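Local atomic coordinates of intramolecular trans-sialidase (Macrobdella decora, PDB entry 3SLI), a protein that cleaves sialic acid from sialoglycoconjugates by an intramolecular trans-sialidase reaction that probably releases 2,7-anhydro-Neu5Ac. Residues G4-K9 / K29-M34; G37-S42 / I175-N180; S53-G58 / D151-G156; H68-I73 / G80-N85; A117-K122 / D139-I144. One frame throughout, in Å; residues are numbered along the deposited sequence.

Contact 1: G4-K9 / K29-M34; sequences GILMEK and KYVKAM
Leu-6 reaches into the angle between Tyr-30, Val-31 and Met-34 and makes most of the contact. Its methyl CD1 touches Met-34 CG at 3.8 Å and Tyr-30 CB at 3.9 Å, while CD2 rests against the same Tyr-30 CB. The Leu-6 and Met-34 side chains point in opposing directions and overlap alongside. Nearer the backbone, Val-31 CG2 fits between Leu-6 CB, 4.0 Å away, and Met-7 CE, 3.9 Å away. The methyl comes round to Val-31 because the Met-7 chain is extended to the sulfur and then bends (chi3 -84°), meeting the valine roughly crosswise. Leu-6 and Met-7 together face Val-177 as a classic beta bulge where the chain turns a corner, and both send their side chains toward the short helix 28-31. No hydrogen bond links the two segments, so the buried part is held by apolar packing alone. Val-31 also touches Phe-55, Val-57 and Val-153, which belong to the other sheet of the lectin-like sandwich. The outer side is looser: the Tyr-30 ring leads away from Leu-6 and is partly exposed, with Lys-29 CG 4.1 Å above one face and Pro-2 also touching the side chain.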
# COMPACT_ATOMS: atom_id res chain seq x y z
N GLY A 4 27.82 -13.67 27.44
CA GLY A 4 27.88 -14.24 26.11
C GLY A 4 26.86 -15.33 25.87
O GLY A 4 25.81 -15.36 26.50
N ILE A 5 27.19 -16.23 24.97
CA ILE A 5 26.31 -17.33 24.61
C ILE A 5 26.08 -18.35 25.73
O ILE A 5 27.01 -19.02 26.20
CB ILE A 5 26.83 -18.05 23.34
CG1 ILE A 5 26.96 -17.05 22.18
CG2 ILE A 5 25.90 -19.18 22.94
CD1 ILE A 5 27.55 -17.63 20.89
N LEU A 6 24.82 -18.46 26.14
CA LEU A 6 24.40 -19.40 27.18
C LEU A 6 23.97 -20.72 26.55
O LEU A 6 24.10 -21.77 27.16
CB LEU A 6 23.21 -18.83 27.97
CG LEU A 6 23.37 -17.52 28.73
CD1 LEU A 6 22.09 -17.22 29.50
CD2 LEU A 6 24.58 -17.60 29.68
N MET A 7 23.48 -20.66 25.31
CA MET A 7 22.98 -21.85 24.65
C MET A 7 22.96 -21.63 23.14
O MET A 7 22.68 -20.53 22.67
CB MET A 7 21.55 -22.10 25.15
CG MET A 7 20.89 -23.39 24.73
SD MET A 7 19.20 -23.48 25.41
CE MET A 7 19.50 -24.10 27.08
N GLU A 8 23.29 -22.67 22.39
CA GLU A 8 23.28 -22.61 20.94
C GLU A 8 22.88 -23.98 20.44
O GLU A 8 23.27 -25.00 21.01
CB GLU A 8 24.65 -22.21 20.38
CG GLU A 8 24.64 -22.09 18.86
CD GLU A 8 25.95 -21.61 18.27
OE1 GLU A 8 26.61 -20.74 18.88
OE2 GLU A 8 26.31 -22.09 17.17
N LYS A 9 22.07 -24.00 19.39
CA LYS A 9 21.61 -25.25 18.81
C LYS A 9 21.49 -25.03 17.30
O LYS A 9 21.26 -23.90 16.85
CB LYS A 9 20.25 -25.63 19.41
CG LYS A 9 20.00 -27.13 19.52
CD LYS A 9 20.88 -27.76 20.59
CE LYS A 9 20.56 -29.23 20.75
NZ LYS A 9 20.69 -29.97 19.46
N LYS A 29 20.28 -24.08 32.97
CA LYS A 29 20.17 -23.45 34.29
C LYS A 29 20.35 -21.94 34.23
O LYS A 29 19.79 -21.21 35.05
CB LYS A 29 21.18 -24.06 35.28
CG LYS A 29 22.64 -23.96 34.85
CD LYS A 29 23.52 -24.85 35.71
CE LYS A 29 24.87 -25.07 35.04
NZ LYS A 29 25.74 -26.02 35.80
N TYR A 30 21.13 -21.46 33.27
CA TYR A 30 21.34 -20.02 33.12
C TYR A 30 20.17 -19.39 32.37
O TYR A 30 19.68 -18.32 32.74
CB TYR A 30 22.64 -19.73 32.37
CG TYR A 30 23.87 -20.31 33.04
CD1 TYR A 30 24.17 -19.99 34.36
CD2 TYR A 30 24.70 -21.19 32.36
CE1 TYR A 30 25.28 -20.54 34.99
CE2 TYR A 30 25.80 -21.76 32.98
CZ TYR A 30 26.08 -21.43 34.29
OH TYR A 30 27.16 -22.02 34.92
N VAL A 31 19.71 -20.06 31.31
CA VAL A 31 18.59 -19.56 30.50
C VAL A 31 17.31 -19.44 31.34
O VAL A 31 16.57 -18.45 31.22
CB VAL A 31 18.36 -20.46 29.26
CG1 VAL A 31 17.16 -19.98 28.45
CG2 VAL A 31 19.61 -20.46 28.37
N LYS A 32 17.11 -20.39 32.25
CA LYS A 32 15.93 -20.38 33.12
C LYS A 32 15.94 -19.25 34.15
O LYS A 32 14.94 -19.05 34.85
CB LYS A 32 15.77 -21.72 33.86
CG LYS A 32 15.38 -22.89 32.98
CD LYS A 32 15.47 -24.21 33.76
CE LYS A 32 15.31 -25.39 32.81
NZ LYS A 32 15.38 -26.74 33.47
N ALA A 33 17.04 -18.51 34.23
CA ALA A 33 17.16 -17.41 35.19
C ALA A 33 17.65 -16.08 34.61
O ALA A 33 18.04 -15.18 35.35
CB ALA A 33 18.07 -17.84 36.35
N MET A 34 17.56 -15.93 33.29
CA MET A 34 18.00 -14.70 32.62
C MET A 34 17.34 -13.42 33.13
O MET A 34 16.11 -13.34 33.22
CB MET A 34 17.77 -14.81 31.12
CG MET A 34 18.63 -15.86 30.45
SD MET A 34 18.16 -16.18 28.75
CE MET A 34 18.96 -14.80 27.91

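Contact 2: G37-S42 / I175-N180; sequences GTIILS and IKVYSN
Thr-38, Ile-175 and Ile-40 lose the most surface where segments 37-42 and 175-178 run antiparallel, the axes of these short segments 4.7 Å apart. Thr-38 is bound by both backbone and side chain. It exchanges hydrogen bonds with Tyr-178, the one from Tyr-178 N to Thr-38 O being nearly straight (178°). Its hydroxyl OG1 lies beside the backbone N (chi1 -50°) and gives a bond of 2.8 Å to Asn-180 O, in the carbonyl plane and on a lone pair. The same OG1 pairs with Leu-182 N, so one hydroxyl bonds to two points of the chain just beyond strand 170-178.

Ile-40 forms the next hydrogen-bonded pair with Lys-176, through two backbone bonds of 3.0 Å. Its branch CG2 does the touching, 3.9 Å from Lys-176 CB and 4.0 Å from Tyr-178 CE1 at the edge of the tyrosine ring. Lys-176 runs alongside and carries its amine on to Asp-174.

Ile-175 lies on the other face, beside Leu-41 in a non-hydrogen-bonded pair with CB to CB 4.0 Å. Its CD1 reaches along to Ile-39 CG2, and Ile-39 CG1 meets Val-177 CG1 at 4.2 Å. This face looks inward to Phe-55 and Leu-54 of strand 51-58. Thr-38 and Ile-40 are covered by helix 184-191, and strands 5-14 and 107-118 flank the pair within the sheet.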
# COMPACT_ATOMS: atom_id res chain seq x y z
N GLY A 37 18.88 -10.21 28.12
CA GLY A 37 19.54 -11.01 27.11
C GLY A 37 19.09 -10.79 25.68
O GLY A 37 18.33 -9.86 25.39
N THR A 38 19.54 -11.66 24.79
CA THR A 38 19.20 -11.58 23.38
C THR A 38 18.99 -12.99 22.82
O THR A 38 19.74 -13.90 23.15
CB THR A 38 20.35 -10.92 22.55
OG1 THR A 38 20.75 -9.69 23.17
CG2 THR A 38 19.88 -10.63 21.13
N ILE A 39 17.95 -13.17 22.03
CA ILE A 39 17.69 -14.46 21.41
C ILE A 39 17.58 -14.23 19.92
O ILE A 39 16.89 -13.31 19.48
CB ILE A 39 16.37 -15.14 21.88
CG1 ILE A 39 16.41 -15.44 23.38
CG2 ILE A 39 16.16 -16.44 21.11
CD1 ILE A 39 15.79 -14.35 24.22
N ILE A 40 18.33 -15.00 19.15
CA ILE A 40 18.27 -14.88 17.71
C ILE A 40 18.12 -16.26 17.13
O ILE A 40 18.82 -17.20 17.53
CB ILE A 40 19.49 -14.11 17.13
CG1 ILE A 40 19.56 -14.31 15.61
CG2 ILE A 40 20.78 -14.54 17.79
CD1 ILE A 40 20.16 -13.15 14.91
N LEU A 41 17.15 -16.42 16.24
CA LEU A 41 16.95 -17.71 15.62
C LEU A 41 16.46 -17.67 14.19
O LEU A 41 15.82 -16.71 13.75
CB LEU A 41 16.03 -18.60 16.48
CG LEU A 41 14.56 -18.34 16.78
CD1 LEU A 41 13.97 -19.65 17.27
CD2 LEU A 41 14.38 -17.26 17.84
N SER A 42 16.86 -18.70 13.46
CA SER A 42 16.53 -18.90 12.06
C SER A 42 15.53 -20.07 12.06
O SER A 42 15.79 -21.09 12.69
CB SER A 42 17.81 -19.30 11.31
OG SER A 42 17.58 -19.51 9.93
N ILE A 175 19.72 -21.33 16.65
CA ILE A 175 19.30 -20.52 17.78
C ILE A 175 20.52 -20.24 18.66
O ILE A 175 21.34 -21.12 18.89
CB ILE A 175 18.18 -21.16 18.65
CG1 ILE A 175 17.79 -20.19 19.76
CG2 ILE A 175 18.62 -22.51 19.23
CD1 ILE A 175 16.70 -20.68 20.68
N LYS A 176 20.64 -18.98 19.07
CA LYS A 176 21.71 -18.53 19.94
C LYS A 176 21.06 -17.67 21.01
O LYS A 176 20.27 -16.77 20.69
CB LYS A 176 22.73 -17.68 19.16
CG LYS A 176 23.66 -18.46 18.26
CD LYS A 176 24.59 -17.51 17.51
CE LYS A 176 25.65 -18.28 16.74
NZ LYS A 176 25.08 -19.22 15.73
N VAL A 177 21.35 -17.98 22.26
CA VAL A 177 20.80 -17.24 23.40
C VAL A 177 21.99 -16.60 24.12
O VAL A 177 22.91 -17.31 24.55
CB VAL A 177 20.06 -18.19 24.38
CG1 VAL A 177 19.43 -17.40 25.51
CG2 VAL A 177 19.01 -19.00 23.64
N TYR A 178 21.97 -15.27 24.23
CA TYR A 178 23.01 -14.47 24.89
C TYR A 178 22.47 -13.86 26.18
O TYR A 178 21.32 -13.44 26.24
CB TYR A 178 23.43 -13.29 24.01
CG TYR A 178 24.03 -13.65 22.68
CD1 TYR A 178 23.23 -14.04 21.61
CD2 TYR A 178 25.41 -13.56 22.48
CE1 TYR A 178 23.79 -14.34 20.37
CE2 TYR A 178 25.98 -13.86 21.25
CZ TYR A 178 25.17 -14.25 20.20
OH TYR A 178 25.72 -14.55 18.98
N SER A 179 23.32 -13.77 27.20
CA SER A 179 22.90 -13.16 28.46
C SER A 179 22.99 -11.64 28.32
O SER A 179 22.36 -10.89 29.06
CB SER A 179 23.82 -13.61 29.60
OG SER A 179 25.15 -13.16 29.36
N ASN A 180 23.82 -11.20 27.38
CA ASN A 180 24.04 -9.78 27.12
C ASN A 180 23.12 -9.22 26.04
O ASN A 180 22.59 -9.96 25.20
CB ASN A 180 25.51 -9.54 26.74
CG ASN A 180 25.97 -10.40 25.58
OD1 ASN A 180 25.93 -11.62 25.65
ND2 ASN A 180 26.41 -9.76 24.51

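Contact 3: S53-G58 / D151-G156; sequences SLFSVG and DNVTLG
An antiparallel ladder in the six-stranded sheet of the lectin-like sandwich pairs strand 56-58 with strand 152-155 and ends in a classic beta bulge. Ser-56 and Thr-154 form the central hydrogen-bonded pair, with two backbone bonds of 2.8 Å. At the bulge, Asp-151 and Asn-152 both face Gly-58: Gly-58 O takes a bond of 2.8 Å from Asp-151 N and a weak one from Asn-152 N.

A polar chain crosses the face bearing Ser-56 and Thr-154. Asn-152 ND2 donates almost straight (173°) to Asp-151 OD1, and Asn-152 OD1 accepts from Thr-154 OG1 at 2.9 Å. A water gives one hydrogen to Ser-56 OG at 2.8 Å and the other to that Asn-152 OD1. These bonds on both ends of the amide should hold Asn-152 in one orientation. Ser-56 OG also pairs with Gly-157 O, and Asp-151 OD2 with Ser-60 OG.

The other face is apolar. The Phe-55 ring, with CG opposite the backbone N (chi1 171°), slants across Val-153 and Leu-155 of the paired strand. Phe-55 CE1 touches Val-153 CG1 at 3.7 Å, and Leu-155 CD1 sits at the ring edge, 3.8 Å from Phe-55 CD1. This face packs on Ile-175 and Ile-172 of strand 170-178 in the opposing sheet. Within its own sheet the ladder is flanked by strand 67-74, beside 51-58, and strand 20-21, beside 152-155.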
# COMPACT_ATOMS: atom_id res chain seq x y z
N SER A 53 4.93 -20.94 18.75
CA SER A 53 6.06 -20.52 19.57
C SER A 53 7.33 -21.07 18.94
O SER A 53 7.38 -22.24 18.56
CB SER A 53 5.97 -21.09 20.99
OG SER A 53 4.91 -20.54 21.74
N LEU A 54 8.34 -20.22 18.82
CA LEU A 54 9.63 -20.59 18.28
C LEU A 54 10.54 -21.04 19.43
O LEU A 54 11.21 -22.08 19.36
CB LEU A 54 10.25 -19.37 17.60
CG LEU A 54 10.14 -19.19 16.09
CD1 LEU A 54 9.03 -20.02 15.50
CD2 LEU A 54 10.00 -17.72 15.78
N PHE A 55 10.50 -20.28 20.52
CA PHE A 55 11.32 -20.52 21.70
C PHE A 55 10.55 -20.04 22.93
O PHE A 55 9.93 -18.98 22.89
CB PHE A 55 12.63 -19.71 21.56
CG PHE A 55 13.48 -19.68 22.81
CD1 PHE A 55 14.36 -20.73 23.09
CD2 PHE A 55 13.42 -18.59 23.68
CE1 PHE A 55 15.17 -20.69 24.24
CE2 PHE A 55 14.23 -18.55 24.83
CZ PHE A 55 15.10 -19.60 25.10
N SER A 56 10.61 -20.81 24.01
CA SER A 56 9.93 -20.45 25.26
C SER A 56 10.65 -20.97 26.50
O SER A 56 11.40 -21.95 26.44
CB SER A 56 8.49 -20.99 25.28
OG SER A 56 8.48 -22.41 25.28
N VAL A 57 10.40 -20.30 27.61
CA VAL A 57 10.97 -20.66 28.90
C VAL A 57 9.84 -20.34 29.88
O VAL A 57 9.27 -19.25 29.84
CB VAL A 57 12.21 -19.78 29.26
CG1 VAL A 57 12.82 -20.24 30.58
CG2 VAL A 57 13.26 -19.87 28.16
N GLY A 58 9.48 -21.30 30.72
CA GLY A 58 8.42 -21.04 31.67
C GLY A 58 8.12 -22.17 32.63
O GLY A 58 8.92 -23.10 32.82
N ASP A 151 10.56 -24.18 34.87
CA ASP A 151 11.03 -25.56 34.90
C ASP A 151 11.33 -26.15 33.53
O ASP A 151 11.50 -27.36 33.39
CB ASP A 151 9.99 -26.45 35.62
CG ASP A 151 8.68 -26.61 34.84
OD1 ASP A 151 8.48 -25.92 33.81
OD2 ASP A 151 7.85 -27.44 35.25
N ASN A 152 11.38 -25.30 32.50
CA ASN A 152 11.64 -25.81 31.16
C ASN A 152 12.08 -24.73 30.17
O ASN A 152 11.82 -23.54 30.36
CB ASN A 152 10.40 -26.54 30.61
CG ASN A 152 9.33 -25.57 30.08
OD1 ASN A 152 9.36 -25.20 28.90
ND2 ASN A 152 8.40 -25.18 30.94
N VAL A 153 12.80 -25.19 29.15
CA VAL A 153 13.28 -24.36 28.05
C VAL A 153 12.85 -25.22 26.87
O VAL A 153 13.29 -26.37 26.74
CB VAL A 153 14.82 -24.20 28.04
CG1 VAL A 153 15.25 -23.35 26.84
CG2 VAL A 153 15.29 -23.54 29.33
N THR A 154 11.97 -24.67 26.04
CA THR A 154 11.43 -25.42 24.92
C THR A 154 11.46 -24.68 23.58
O THR A 154 11.30 -23.46 23.50
CB THR A 154 9.95 -25.84 25.22
OG1 THR A 154 9.90 -26.58 26.45
CG2 THR A 154 9.36 -26.69 24.11
N LEU A 155 11.65 -25.47 22.53
CA LEU A 155 11.69 -24.99 21.16
C LEU A 155 10.40 -25.52 20.50
O LEU A 155 9.98 -26.65 20.78
CB LEU A 155 12.90 -25.61 20.46
CG LEU A 155 14.01 -24.81 19.79
CD1 LEU A 155 14.39 -23.60 20.61
CD2 LEU A 155 15.20 -25.74 19.53
N GLY A 156 9.77 -24.69 19.67
CA GLY A 156 8.57 -25.11 18.96
C GLY A 156 7.26 -25.23 19.71
O GLY A 156 6.33 -25.88 19.24
O HOH W 1 7.64 -23.55 27.65

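Contact 4: H68-I73 / G80-N85; sequences HFHIYI and GIELRN
Backbone hydrogen bonds join His-68 to Arg-84, His-70 to Glu-82 and Tyr-72 to Gly-80, two to each pair. The axes of the two segments stand 4.8 Å apart and run antiparallel.

Polar groups also meet through water. One water is held by three side chains: it lies in the ring plane of His-68, 2.8 Å from NE2, gives a hydrogen to Glu-82 OE1 at 2.9 Å, and accepts at the guanidinium edge from Arg-84 NH2 at 3.1 Å. The ring of His-68 and the guanidinium stand nearly perpendicular, 87° apart, and Arg-84 NH1 has its salt bridge with Asp-87. A second water joins Tyr-72 OH to the backbone O of Ile-81.

In a CH-pi contact the Tyr-72 ring folds over Gly-80, whose CA lies 4.1 Å from the ring centroid. Tyr-72 CG sits between the backbone N and carbonyl carbon (chi1 69°), which lays the ring across to the glycine.

Apolar contacts fill the opposite face: Phe-69 CD1 meets Leu-83 CG at 4.0 Å, and Ile-71 CG1 meets Ile-81 CG2 at 3.9 Å. Leu-115 covers Phe-69, Ile-71 and Ile-81 from the other sheet. This is a beta hairpin with one face in the core of a lectin-like beta sandwich.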
# COMPACT_ATOMS: atom_id res chain seq x y z
N HIS A 68 5.15 -17.75 31.75
CA HIS A 68 6.09 -18.13 30.71
C HIS A 68 6.50 -16.94 29.85
O HIS A 68 5.88 -15.88 29.89
CB HIS A 68 5.48 -19.21 29.79
CG HIS A 68 4.18 -18.80 29.15
ND1 HIS A 68 2.97 -19.38 29.49
CD2 HIS A 68 3.90 -17.88 28.20
CE1 HIS A 68 2.00 -18.84 28.78
NE2 HIS A 68 2.54 -17.92 27.98
N PHE A 69 7.55 -17.15 29.06
CA PHE A 69 8.04 -16.18 28.11
C PHE A 69 8.18 -16.94 26.81
O PHE A 69 8.64 -18.08 26.81
CB PHE A 69 9.43 -15.63 28.50
CG PHE A 69 10.17 -15.02 27.33
CD1 PHE A 69 9.85 -13.75 26.86
CD2 PHE A 69 11.15 -15.76 26.65
CE1 PHE A 69 10.48 -13.22 25.74
CE2 PHE A 69 11.79 -15.23 25.52
CZ PHE A 69 11.45 -13.96 25.07
N HIS A 70 7.74 -16.35 25.70
CA HIS A 70 7.88 -17.01 24.41
C HIS A 70 7.93 -16.02 23.25
O HIS A 70 7.44 -14.89 23.36
CB HIS A 70 6.79 -18.08 24.20
CG HIS A 70 5.47 -17.57 23.67
ND1 HIS A 70 4.70 -16.64 24.33
CD2 HIS A 70 4.77 -17.92 22.57
CE1 HIS A 70 3.57 -16.46 23.67
NE2 HIS A 70 3.59 -17.22 22.59
N ILE A 71 8.65 -16.41 22.20
CA ILE A 71 8.76 -15.63 20.97
C ILE A 71 7.96 -16.50 20.02
O ILE A 71 8.23 -17.70 19.91
CB ILE A 71 10.22 -15.57 20.46
CG1 ILE A 71 11.14 -14.91 21.50
CG2 ILE A 71 10.28 -14.79 19.13
CD1 ILE A 71 12.61 -14.96 21.12
N TYR A 72 6.99 -15.92 19.31
CA TYR A 72 6.14 -16.69 18.41
C TYR A 72 5.91 -16.01 17.06
O TYR A 72 6.19 -14.82 16.91
CB TYR A 72 4.76 -16.95 19.07
CG TYR A 72 3.92 -15.69 19.22
CD1 TYR A 72 3.12 -15.22 18.17
CD2 TYR A 72 3.99 -14.91 20.38
CE1 TYR A 72 2.45 -14.01 18.25
CE2 TYR A 72 3.30 -13.69 20.48
CZ TYR A 72 2.54 -13.25 19.40
OH TYR A 72 1.89 -12.04 19.47
N ILE A 73 5.37 -16.78 16.12
CA ILE A 73 5.00 -16.29 14.80
C ILE A 73 3.56 -16.78 14.56
O ILE A 73 3.09 -17.68 15.27
CB ILE A 73 5.94 -16.79 13.66
CG1 ILE A 73 6.12 -18.31 13.72
CG2 ILE A 73 7.29 -16.06 13.72
CD1 ILE A 73 5.52 -19.07 12.54
N GLY A 80 5.77 -11.89 17.54
CA GLY A 80 5.68 -11.20 18.81
C GLY A 80 6.20 -12.01 19.98
O GLY A 80 6.75 -13.10 19.82
N ILE A 81 6.05 -11.43 21.16
CA ILE A 81 6.47 -12.08 22.39
C ILE A 81 5.38 -11.84 23.43
O ILE A 81 4.52 -10.95 23.27
CB ILE A 81 7.78 -11.46 22.99
CG1 ILE A 81 7.59 -9.96 23.25
CG2 ILE A 81 8.96 -11.73 22.08
CD1 ILE A 81 8.37 -9.43 24.41
N GLU A 82 5.43 -12.65 24.48
CA GLU A 82 4.54 -12.51 25.62
C GLU A 82 5.44 -12.91 26.79
O GLU A 82 6.10 -13.96 26.74
CB GLU A 82 3.33 -13.44 25.54
CG GLU A 82 2.34 -13.11 24.43
CD GLU A 82 1.06 -13.91 24.54
OE1 GLU A 82 1.09 -15.13 24.30
OE2 GLU A 82 0.02 -13.31 24.87
N LEU A 83 5.55 -12.02 27.77
CA LEU A 83 6.36 -12.21 28.98
C LEU A 83 5.30 -12.20 30.08
O LEU A 83 4.75 -11.13 30.40
CB LEU A 83 7.31 -11.03 29.15
CG LEU A 83 8.71 -11.23 29.75
CD1 LEU A 83 9.16 -9.88 30.30
CD2 LEU A 83 8.76 -12.32 30.82
N ARG A 84 5.05 -13.36 30.67
CA ARG A 84 4.00 -13.51 31.66
C ARG A 84 4.33 -14.22 32.97
O ARG A 84 5.12 -15.16 33.00
CB ARG A 84 2.86 -14.31 31.02
CG ARG A 84 2.38 -13.78 29.68
CD ARG A 84 0.89 -13.59 29.74
NE ARG A 84 0.17 -14.71 29.17
CZ ARG A 84 -1.10 -15.00 29.42
NH1 ARG A 84 -1.83 -14.26 30.26
NH2 ARG A 84 -1.68 -15.98 28.76
N ASN A 85 3.65 -13.80 34.04
CA ASN A 85 3.78 -14.43 35.35
C ASN A 85 2.43 -14.22 36.04
O ASN A 85 2.36 -13.94 37.23
CB ASN A 85 4.89 -13.80 36.19
CG ASN A 85 5.25 -14.64 37.39
OD1 ASN A 85 5.62 -14.13 38.45
ND2 ASN A 85 5.15 -15.96 37.23
O HOH W 2 0.41 -16.74 26.56
O HOH W 3 2.21 -10.42 21.69

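Contact 5: A117-K122 / D139-I144; sequences ADAANK and DAFKFI
Phe-141 lies across the turn of 119-122 and is the residue most covered in this contact. Its ring extends from the backbone in a trans arrangement (chi1 -177°), which carries it over Ala-119. Ala-119 CA sits above one face in a CH-pi contact, 3.8 Å from the centroid and 15° off the normal. Phe-141 CE1 passes Asp-118 O at 3.6 Å, and Phe-141 CZ meets Ala-117 CB at 4.0 Å.

Phe-143 points the same general way, and its ring is held between two aliphatic groups: Ala-117 CB is over one face, 3.5 Å from Phe-143 CE1, and Ile-144 CG1 is over the other.

Lys-122 closes the type I turn and runs antiparallel to the Phe-141 side chain, Lys-122 CG 3.8 Å from Phe-141 CB. A kink at chi3 (46°) brings its end over Asp-139, where Lys-122 NZ makes a long salt bridge of 3.7 Å to Asp-139 OD1. This is the looser, more exposed end.

The turn itself is shaped by Asp-118 in an Asx motif: OD1 accepts from Asn-121 N, and OD2 takes a nearly straight bond of 2.9 Å from Asn-121 ND2. No hydrogen bond crosses between the segments. Ala-117, near the end of strand 107-118, is hydrogen-bonded to Gly-37 of strand 37-45, and the loop 139-144, after strand 131-137, leads Phe-143 inward to Phe-69 of strand 67-74.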
# COMPACT_ATOMS: atom_id res chain seq x y z
N ALA A 117 16.26 -8.02 25.03
CA ALA A 117 15.71 -7.60 26.33
C ALA A 117 16.85 -6.85 27.02
O ALA A 117 17.76 -7.45 27.60
CB ALA A 117 15.27 -8.81 27.15
N ASP A 118 16.78 -5.53 26.93
CA ASP A 118 17.79 -4.61 27.45
C ASP A 118 17.45 -4.06 28.83
O ASP A 118 16.72 -3.07 28.95
CB ASP A 118 17.91 -3.47 26.42
CG ASP A 118 19.12 -2.58 26.64
OD1 ASP A 118 19.70 -2.56 27.75
OD2 ASP A 118 19.46 -1.86 25.68
N ALA A 119 18.04 -4.64 29.87
CA ALA A 119 17.79 -4.20 31.24
C ALA A 119 18.23 -2.76 31.49
O ALA A 119 17.49 -1.97 32.06
CB ALA A 119 18.48 -5.14 32.23
N ALA A 120 19.43 -2.41 31.03
CA ALA A 120 19.97 -1.06 31.21
C ALA A 120 19.06 0.03 30.64
O ALA A 120 18.93 1.10 31.23
CB ALA A 120 21.36 -0.97 30.58
N ASN A 121 18.44 -0.24 29.50
CA ASN A 121 17.57 0.75 28.90
C ASN A 121 16.09 0.46 29.13
O ASN A 121 15.24 1.20 28.64
CB ASN A 121 17.88 0.90 27.41
CG ASN A 121 19.22 1.58 27.17
OD1 ASN A 121 19.44 2.70 27.60
ND2 ASN A 121 20.13 0.88 26.50
N LYS A 122 15.81 -0.60 29.89
CA LYS A 122 14.43 -1.01 30.21
C LYS A 122 13.59 -1.01 28.93
O LYS A 122 12.49 -0.45 28.86
CB LYS A 122 13.86 -0.06 31.26
CG LYS A 122 14.55 -0.22 32.62
CD LYS A 122 14.45 1.01 33.48
CE LYS A 122 13.04 1.57 33.49
NZ LYS A 122 12.87 2.72 34.43
N ASP A 139 8.91 0.86 32.68
CA ASP A 139 9.65 1.37 33.83
C ASP A 139 10.03 0.19 34.73
O ASP A 139 11.13 0.14 35.27
CB ASP A 139 8.83 2.41 34.60
CG ASP A 139 8.71 3.74 33.86
OD1 ASP A 139 9.72 4.22 33.30
OD2 ASP A 139 7.59 4.31 33.84
N ALA A 140 9.11 -0.75 34.89
CA ALA A 140 9.37 -1.93 35.69
C ALA A 140 9.82 -3.03 34.73
O ALA A 140 9.01 -3.79 34.20
CB ALA A 140 8.11 -2.36 36.45
N PHE A 141 11.11 -3.05 34.44
CA PHE A 141 11.66 -4.05 33.53
C PHE A 141 11.59 -5.45 34.13
O PHE A 141 11.93 -5.67 35.30
CB PHE A 141 13.10 -3.69 33.15
CG PHE A 141 13.72 -4.63 32.15
CD1 PHE A 141 13.48 -4.46 30.79
CD2 PHE A 141 14.51 -5.70 32.56
CE1 PHE A 141 14.03 -5.34 29.86
CE2 PHE A 141 15.06 -6.59 31.63
CZ PHE A 141 14.82 -6.41 30.28
N LYS A 142 11.15 -6.41 33.32
CA LYS A 142 11.03 -7.80 33.76
C LYS A 142 11.62 -8.76 32.74
O LYS A 142 11.74 -8.43 31.55
CB LYS A 142 9.55 -8.18 33.94
CG LYS A 142 8.74 -7.30 34.89
CD LYS A 142 9.17 -7.48 36.32
CE LYS A 142 8.39 -6.56 37.25
NZ LYS A 142 8.82 -6.74 38.66
N PHE A 143 12.04 -9.94 33.19
CA PHE A 143 12.52 -10.96 32.29
C PHE A 143 12.33 -12.35 32.89
O PHE A 143 11.58 -12.51 33.86
CB PHE A 143 13.95 -10.72 31.78
CG PHE A 143 14.19 -11.32 30.41
CD1 PHE A 143 13.28 -11.09 29.37
CD2 PHE A 143 15.27 -12.16 30.17
CE1 PHE A 143 13.44 -11.69 28.12
CE2 PHE A 143 15.45 -12.77 28.92
CZ PHE A 143 14.53 -12.54 27.89
N ILE A 144 12.98 -13.36 32.33
CA ILE A 144 12.81 -14.73 32.79
C ILE A 144 13.03 -14.93 34.29
O ILE A 144 12.31 -15.70 34.93
CB ILE A 144 13.66 -15.69 31.93
CG1 ILE A 144 13.20 -15.59 30.47
CG2 ILE A 144 13.54 -17.12 32.43
CD1 ILE A 144 14.03 -16.38 29.48

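All five contacts belong to one lectin-like sandwich. Contacts 2 and 3 lie on facing sheets, centres 13 Å apart, and meet where Ile-175 CD1 touches Phe-55 CD1 at 3.4 Å. Contact 4 continues the sheet of contact 3, with Leu-54 N to Ile-71 O at 2.7 Å, and Ile-71 packs across the core on Ile-39 of contact 2. Contact 1 joins the sheet of contact 2 through Leu-6 N and Val-177 O, 2.7 Å apart, and touches contact 3 through Val-31. Contact 5 meets contact 4 at the rings of Phe-143 and Phe-69. Sialidase active sites lie in the beta-propeller, so this module is probably remote from catalysis.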